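CG14216 (PDB 3P9Y) dephosphorylates phosphoserine in the C-terminal domain of RNA polymerase II, and probably acts in RNA processing and transcription termination. Local coordinates at residues S17-N21 against K97-R101. The protein carries 2 engineered substitutions. Residues are numbered along the deposited sequence; the frame is centred on the assembly and turned at random.
Sequences SSNMN and KCPER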
ATOM      1  N   SER A  17      -0.396  -6.274   3.411  1.00 18.80           N
ATOM      2  CA  SER A  17      -0.367  -7.732   3.398  1.00 21.38           C
ATOM      3  C   SER A  17      -1.202  -8.348   2.274  1.00 21.10           C
ATOM      4  O   SER A  17      -0.682  -9.118   1.468  1.00 22.01           O
ATOM      5  CB  SER A  17      -0.819  -8.288   4.746  1.00 22.16           C
ATOM      6  OG  SER A  17      -0.598  -9.686   4.797  1.00 25.69           O
ATOM      7  N   SER A  18      -2.486  -8.009   2.210  1.00 20.56           N
ATOM      8  CA  SER A  18      -3.396  -8.669   1.275  1.00 21.67           C
ATOM      9  C   SER A  18      -3.765  -7.803   0.075  1.00 20.53           C
ATOM     10  O   SER A  18      -4.514  -8.239  -0.798  1.00 21.07           O
ATOM     11  CB  SER A  18      -4.672  -9.105   2.002  1.00 23.28           C
ATOM     12  OG  SER A  18      -4.386 -10.077   2.993  1.00 25.68           O
ATOM     13  N   ASN A  19      -3.231  -6.585   0.036  1.00 19.91           N
ATOM     14  CA  ASN A  19      -3.538  -5.617  -1.015  1.00 18.97           C
ATOM     15  C   ASN A  19      -5.046  -5.403  -1.110  1.00 18.69           C
ATOM     16  O   ASN A  19      -5.619  -5.387  -2.202  1.00 19.76           O
ATOM     17  CB  ASN A  19      -2.969  -6.088  -2.354  1.00 19.08           C
ATOM     18  CG  ASN A  19      -3.049  -5.030  -3.439  1.00 19.36           C
ATOM     19  OD1 ASN A  19      -2.939  -3.829  -3.194  1.00 18.74           O
ATOM     20  ND2 ASN A  19      -3.229  -5.486  -4.653  1.00 19.09           N
ATOM     21  N   MET A  20      -5.669  -5.235   0.052  1.00 18.44           N
ATOM     22  CA  MET A  20      -7.124  -5.142   0.172  1.00 19.32           C
ATOM     23  C   MET A  20      -7.572  -3.832   0.809  1.00 18.92           C
ATOM     24  O   MET A  20      -8.391  -3.114   0.249  1.00 18.51           O
ATOM     25  CB  MET A  20      -7.660  -6.292   1.026  1.00 19.33           C
ATOM     26  CG  MET A  20      -8.122  -7.490   0.225  1.00 22.72           C
ATOM     27  SD  MET A  20      -9.592  -7.145  -0.766  1.00 22.38           S
ATOM     28  CE  MET A  20      -9.536  -8.544  -1.876  1.00 25.45           C
ATOM     29  N   ASN A  21      -7.051  -3.537   1.995  1.00 17.96           N
ATOM     30  CA  ASN A  21      -7.521  -2.392   2.764  1.00 18.66           C
ATOM     31  C   ASN A  21      -6.549  -1.219   2.724  1.00 17.98           C
ATOM     32  O   ASN A  21      -6.761  -0.257   1.992  1.00 17.25           O
ATOM     33  CB  ASN A  21      -7.776  -2.805   4.216  1.00 19.58           C
ATOM     34  CG  ASN A  21      -8.294  -1.664   5.068  1.00 19.08           C
ATOM     35  OD1 ASN A  21      -9.001  -0.779   4.585  1.00 20.92           O
ATOM     36  ND2 ASN A  21      -7.951  -1.684   6.347  1.00 18.77           N
ATOM     37  N   LYS A  97      -8.000  -4.547 -11.507  1.00 24.28           N
ATOM     38  CA  LYS A  97      -8.602  -5.854 -11.706  1.00 26.20           C
ATOM     39  C   LYS A  97      -8.500  -6.738 -10.473  1.00 25.16           C
ATOM     40  O   LYS A  97      -9.488  -7.331 -10.048  1.00 27.27           O
ATOM     41  CB  LYS A  97      -7.908  -6.538 -12.889  1.00 32.22           C
ATOM     42  CG  LYS A  97      -8.424  -7.926 -13.240  1.00 39.39           C
ATOM     43  CD  LYS A  97      -7.421  -8.647 -14.139  1.00 47.96           C
ATOM     44  CE  LYS A  97      -8.020  -9.871 -14.816  1.00 62.99           C
ATOM     45  NZ  LYS A  97      -8.938  -9.509 -15.934  1.00 65.68           N
ATOM     46  N   CYS A  98      -7.308  -6.833  -9.892  1.00 23.49           N
ATOM     47  CA  CYS A  98      -7.071  -7.827  -8.854  1.00 24.79           C
ATOM     48  C   CYS A  98      -5.908  -7.498  -7.925  1.00 22.72           C
ATOM     49  O   CYS A  98      -5.012  -6.735  -8.282  1.00 21.86           O
ATOM     50  CB  CYS A  98      -6.786  -9.178  -9.512  1.00 27.46           C
ATOM     51  SG  CYS A  98      -5.268  -9.175 -10.504  1.00 28.15           S
ATOM     52  N   PRO A  99      -5.917  -8.094  -6.726  1.00 23.31           N
ATOM     53  CA  PRO A  99      -4.784  -7.992  -5.800  1.00 21.95           C
ATOM     54  C   PRO A  99      -3.491  -8.533  -6.421  1.00 23.42           C
ATOM     55  O   PRO A  99      -3.531  -9.569  -7.095  1.00 24.69           O
ATOM     56  CB  PRO A  99      -5.190  -8.876  -4.617  1.00 22.72           C
ATOM     57  CG  PRO A  99      -6.553  -9.394  -4.897  1.00 23.65           C
ATOM     58  CD  PRO A  99      -7.084  -8.768  -6.135  1.00 24.14           C
ATOM     59  N   GLU A 100      -2.372  -7.849  -6.193  1.00 22.38           N
ATOM     60  CA  GLU A 100      -1.074  -8.253  -6.723  1.00 22.67           C
ATOM     61  C   GLU A 100      -0.080  -8.436  -5.587  1.00 22.15           C
ATOM     62  O   GLU A 100      -0.142  -7.728  -4.584  1.00 20.00           O
ATOM     63  CB  GLU A 100      -0.540  -7.187  -7.667  1.00 21.57           C
ATOM     64  CG  GLU A 100      -1.537  -6.702  -8.694  1.00 23.03           C
ATOM     65  CD  GLU A 100      -0.984  -5.557  -9.506  1.00 23.59           C
ATOM     66  OE1 GLU A 100      -0.070  -5.798 -10.322  1.00 26.23           O
ATOM     67  OE2 GLU A 100      -1.449  -4.413  -9.326  1.00 22.77           O
ATOM     68  N   ARG A 101       0.839  -9.381  -5.758  1.00 22.37           N
ATOM     69  CA  ARG A 101       1.851  -9.670  -4.748  1.00 23.37           C
ATOM     70  C   ARG A 101       3.131  -8.925  -5.116  1.00 22.38           C
ATOM     71  O   ARG A 101       3.569  -8.963  -6.265  1.00 23.59           O
ATOM     72  CB  ARG A 101       2.105 -11.182  -4.658  1.00 24.09           C
ATOM     73  CG  ARG A 101       2.386 -11.682  -3.239  1.00 25.49           C
ATOM     74  CD  ARG A 101       2.524 -13.205  -3.163  1.00 27.49           C
ATOM     75  NE  ARG A 101       3.919 -13.640  -3.252  1.00 29.07           N
ATOM     76  CZ  ARG A 101       4.653 -14.065  -2.223  1.00 29.45           C
ATOM     77  NH1 ARG A 101       4.144 -14.138  -1.001  1.00 30.75           N
ATOM     78  NH2 ARG A 101       5.910 -14.431  -2.420  1.00 31.01           N
TER
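N19 and M20 meet P99 and E100 in a small, buried loop-to-loop contact. Residues 17-21 link strand 11-16 to helix 22-32. Residues 97-101 follow helix 85-95 and lead toward strand 111-114. The nearest CA atoms across the contact, of N19 and P99, are 5.5 Å apart, and these two residues bury the largest shares. N19 CG is anti to the backbone N (chi1 -170°), carrying the amide across to the other loop. The atom modelled as ND2 in N19 lies 2.9 Å from E100 N; the amide is probably reversed, and this may be a hydrogen bond. P99 packs its CB against S18 O at 3.9 Å. At the neighbouring ring carbon, M20 CE lies 4.3 Å from P99 CG, a loose apolar contact. Replacing N19 by an alanine would probably open a gap beside P99 and leave E100 N without the polar group facing it. N19 O bonds Y65 OH, and N19 N bonds D16 OD1; D16 holds the motif's cysteine position and is probably engineered. The backbone N atoms of S17, S18, M20 and N21 hydrogen-bond the bound peptide's modified side chain. Residues 17-21 form the middle of the phosphate-binding P-loop (CX5R) of the low-molecular-weight PTP-like fold, with residues 97-101 packed against it.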